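Local atomic coordinates of tRNA (cytosine(72)-C(5))-methyltransferase (Pyrococcus horikoshii, PDB entry 5ZVE), a protein that methylates the C5 position of cytosine 72 in several tRNAs, using S-adenosyl-L-methionine as the methyl donor. Residues E34-R39 and K164-S169. Sequence-based numbering, arbitrary orientation.
Sequences EHYYIR and KLPSLS
Tyr-36 holds CG anti to its backbone N (chi1 -174°), and its ring lies between Leu-165 and Leu-168; in Leu-165, CG is instead anti to the carbonyl carbon (chi1 -68°), and the fork of the side chain opens toward the tyrosine. Leu-165 CD2 rests on Tyr-36 CB at 3.8 Å, while Leu-165 CD1 comes obliquely to the ring, 3.8 Å from Tyr-36 CD1. Pro-166 adds a looser touch, its CG lying 4.2 Å from Tyr-36 CD2, again oblique to the ring. Leu-168 meets the tyrosine at the edge, near the ring plane, with CD1 3.9 Å from Tyr-36 CE2. The same methyl packs against the branch methyl of Ile-38, Leu-168 CD1 to Ile-38 CG2 being 3.5 Å, and so bridges two residues that point to the same side of the strand. No hydrogen bond joins the two segments; the contact is purely apolar packing of a loop against one face of a sheet. That sheet is antiparallel and includes strand 35-40, from the ferredoxin-like region, flanked by strands 70-74 and 179-181. Phe-73 and Phe-179 continue the apolar layer around Ile-38 and Leu-168, and Pro-181 packs on Tyr-36. Segment 164-169 runs alongside strand 35-40 in roughly the same direction, over this layer, as part of the connection from strand 154-161, within the PUA range, to helix 172-175.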
loop_
_atom_site.group_PDB
_atom_site.type_symbol
_atom_site.label_atom_id
_atom_site.label_comp_id
_atom_site.label_asym_id
_atom_site.label_seq_id
_atom_site.Cartn_x
_atom_site.Cartn_y
_atom_site.Cartn_z
ATOM N N GLU A 34 7.476 -9.475 3.294
ATOM C CA GLU A 34 8.743 -9.984 3.806
ATOM C C GLU A 34 9.804 -8.891 3.772
ATOM O O GLU A 34 10.675 -8.826 4.644
ATOM C CB GLU A 34 9.202 -11.203 3.000
ATOM C CG GLU A 34 8.299 -12.431 3.127
ATOM C CD GLU A 34 7.024 -12.351 2.288
ATOM O OE1 GLU A 34 6.796 -11.328 1.610
ATOM O OE2 GLU A 34 6.246 -13.325 2.306
ATOM N N HIS A 35 9.728 -8.042 2.751
ATOM C CA HIS A 35 10.632 -6.906 2.615
ATOM C C HIS A 35 9.853 -5.603 2.745
ATOM O O HIS A 35 9.041 -5.257 1.878
ATOM C CB HIS A 35 11.378 -6.945 1.279
ATOM C CG HIS A 35 12.435 -8.004 1.201
ATOM N ND1 HIS A 35 13.252 -8.161 0.105
ATOM C CD2 HIS A 35 12.794 -8.971 2.083
ATOM C CE1 HIS A 35 14.084 -9.169 0.317
ATOM N NE2 HIS A 35 13.824 -9.678 1.507
ATOM N N TYR A 36 10.103 -4.880 3.829
ATOM C CA TYR A 36 9.361 -3.660 4.121
ATOM C C TYR A 36 10.117 -2.450 3.591
ATOM O O TYR A 36 11.162 -2.067 4.136
ATOM C CB TYR A 36 9.118 -3.530 5.626
ATOM C CG TYR A 36 8.227 -2.373 6.009
ATOM C CD1 TYR A 36 6.903 -2.323 5.586
ATOM C CD2 TYR A 36 8.705 -1.334 6.792
ATOM C CE1 TYR A 36 6.082 -1.269 5.937
ATOM C CE2 TYR A 36 7.890 -0.273 7.145
ATOM C CZ TYR A 36 6.582 -0.246 6.715
ATOM O OH TYR A 36 5.772 0.807 7.067
ATOM N N TYR A 37 9.584 -1.853 2.528
ATOM C CA TYR A 37 10.295 -0.812 1.784
ATOM C C TYR A 37 9.938 0.603 2.243
ATOM O O TYR A 37 8.828 0.867 2.708
ATOM C CB TYR A 37 10.008 -0.939 0.286
ATOM C CG TYR A 37 10.939 -1.868 -0.464
ATOM C CD1 TYR A 37 10.673 -3.229 -0.556
ATOM C CD2 TYR A 37 12.082 -1.382 -1.085
ATOM C CE1 TYR A 37 11.524 -4.081 -1.244
ATOM C CE2 TYR A 37 12.938 -2.226 -1.776
ATOM C CZ TYR A 37 12.654 -3.572 -1.854
ATOM O OH TYR A 37 13.505 -4.408 -2.538
ATOM N N ILE A 38 10.901 1.505 2.118
ATOM C CA ILE A 38 10.667 2.926 2.315
ATOM C C ILE A 38 11.295 3.685 1.161
ATOM O O ILE A 38 12.229 3.192 0.525
ATOM C CB ILE A 38 11.258 3.439 3.638
ATOM C CG1 ILE A 38 12.790 3.315 3.615
ATOM C CG2 ILE A 38 10.661 2.687 4.815
ATOM C CD1 ILE A 38 13.476 3.840 4.856
ATOM N N ARG A 39 10.787 4.878 0.878
ATOM C CA ARG A 39 11.411 5.701 -0.145
ATOM C C ARG A 39 12.312 6.748 0.482
ATOM O O ARG A 39 11.891 7.492 1.358
ATOM C CB ARG A 39 10.363 6.381 -1.029
ATOM C CG ARG A 39 10.981 7.159 -2.189
ATOM C CD ARG A 39 9.945 7.866 -3.047
ATOM N NE ARG A 39 9.447 9.099 -2.440
ATOM C CZ ARG A 39 8.196 9.296 -2.035
ATOM N NH1 ARG A 39 7.286 8.342 -2.184
ATOM N NH2 ARG A 39 7.851 10.457 -1.493
ATOM N N LYS A 164 7.171 -9.155 13.033
ATOM C CA LYS A 164 7.758 -7.886 13.430
ATOM C C LYS A 164 8.301 -7.101 12.240
ATOM O O LYS A 164 9.197 -7.559 11.536
ATOM C CB LYS A 164 8.873 -8.116 14.448
ATOM C CG LYS A 164 9.558 -6.848 14.922
ATOM C CD LYS A 164 8.565 -5.830 15.429
ATOM C CE LYS A 164 9.276 -4.618 16.012
ATOM N NZ LYS A 164 8.319 -3.507 16.285
ATOM N N LEU A 165 7.731 -5.918 12.029
ATOM C CA LEU A 165 8.260 -4.930 11.103
ATOM C C LEU A 165 8.678 -3.724 11.929
ATOM O O LEU A 165 8.065 -3.437 12.950
ATOM C CB LEU A 165 7.221 -4.527 10.053
ATOM C CG LEU A 165 6.792 -5.556 9.005
ATOM C CD1 LEU A 165 5.757 -4.960 8.067
ATOM C CD2 LEU A 165 7.994 -6.034 8.222
ATOM N N PRO A 166 9.739 -3.025 11.505
ATOM C CA PRO A 166 10.184 -1.846 12.256
ATOM C C PRO A 166 9.118 -0.755 12.297
ATOM O O PRO A 166 8.396 -0.575 11.319
ATOM C CB PRO A 166 11.420 -1.378 11.476
ATOM C CG PRO A 166 11.216 -1.912 10.099
ATOM C CD PRO A 166 10.533 -3.236 10.284
ATOM N N SER A 167 9.012 -0.054 13.421
ATOM C CA SER A 167 8.167 1.135 13.502
ATOM C C SER A 167 9.015 2.366 13.213
ATOM O O SER A 167 9.979 2.643 13.927
ATOM C CB SER A 167 7.510 1.251 14.873
ATOM O OG SER A 167 8.497 1.413 15.872
ATOM N N LEU A 168 8.665 3.095 12.160
ATOM C CA LEU A 168 9.488 4.207 11.704
ATOM C C LEU A 168 8.830 5.562 11.929
ATOM O O LEU A 168 9.481 6.600 11.807
ATOM C CB LEU A 168 9.813 4.038 10.223
ATOM C CG LEU A 168 10.297 2.646 9.820
ATOM C CD1 LEU A 168 10.306 2.523 8.310
ATOM C CD2 LEU A 168 11.676 2.372 10.386
ATOM N N SER A 169 7.543 5.545 12.259
ATOM C CA SER A 169 6.759 6.773 12.345
ATOM C C SER A 169 7.217 7.684 13.480
ATOM O O SER A 169 7.031 8.898 13.420
ATOM C CB SER A 169 5.274 6.445 12.510
ATOM O OG SER A 169 5.070 5.541 13.583
#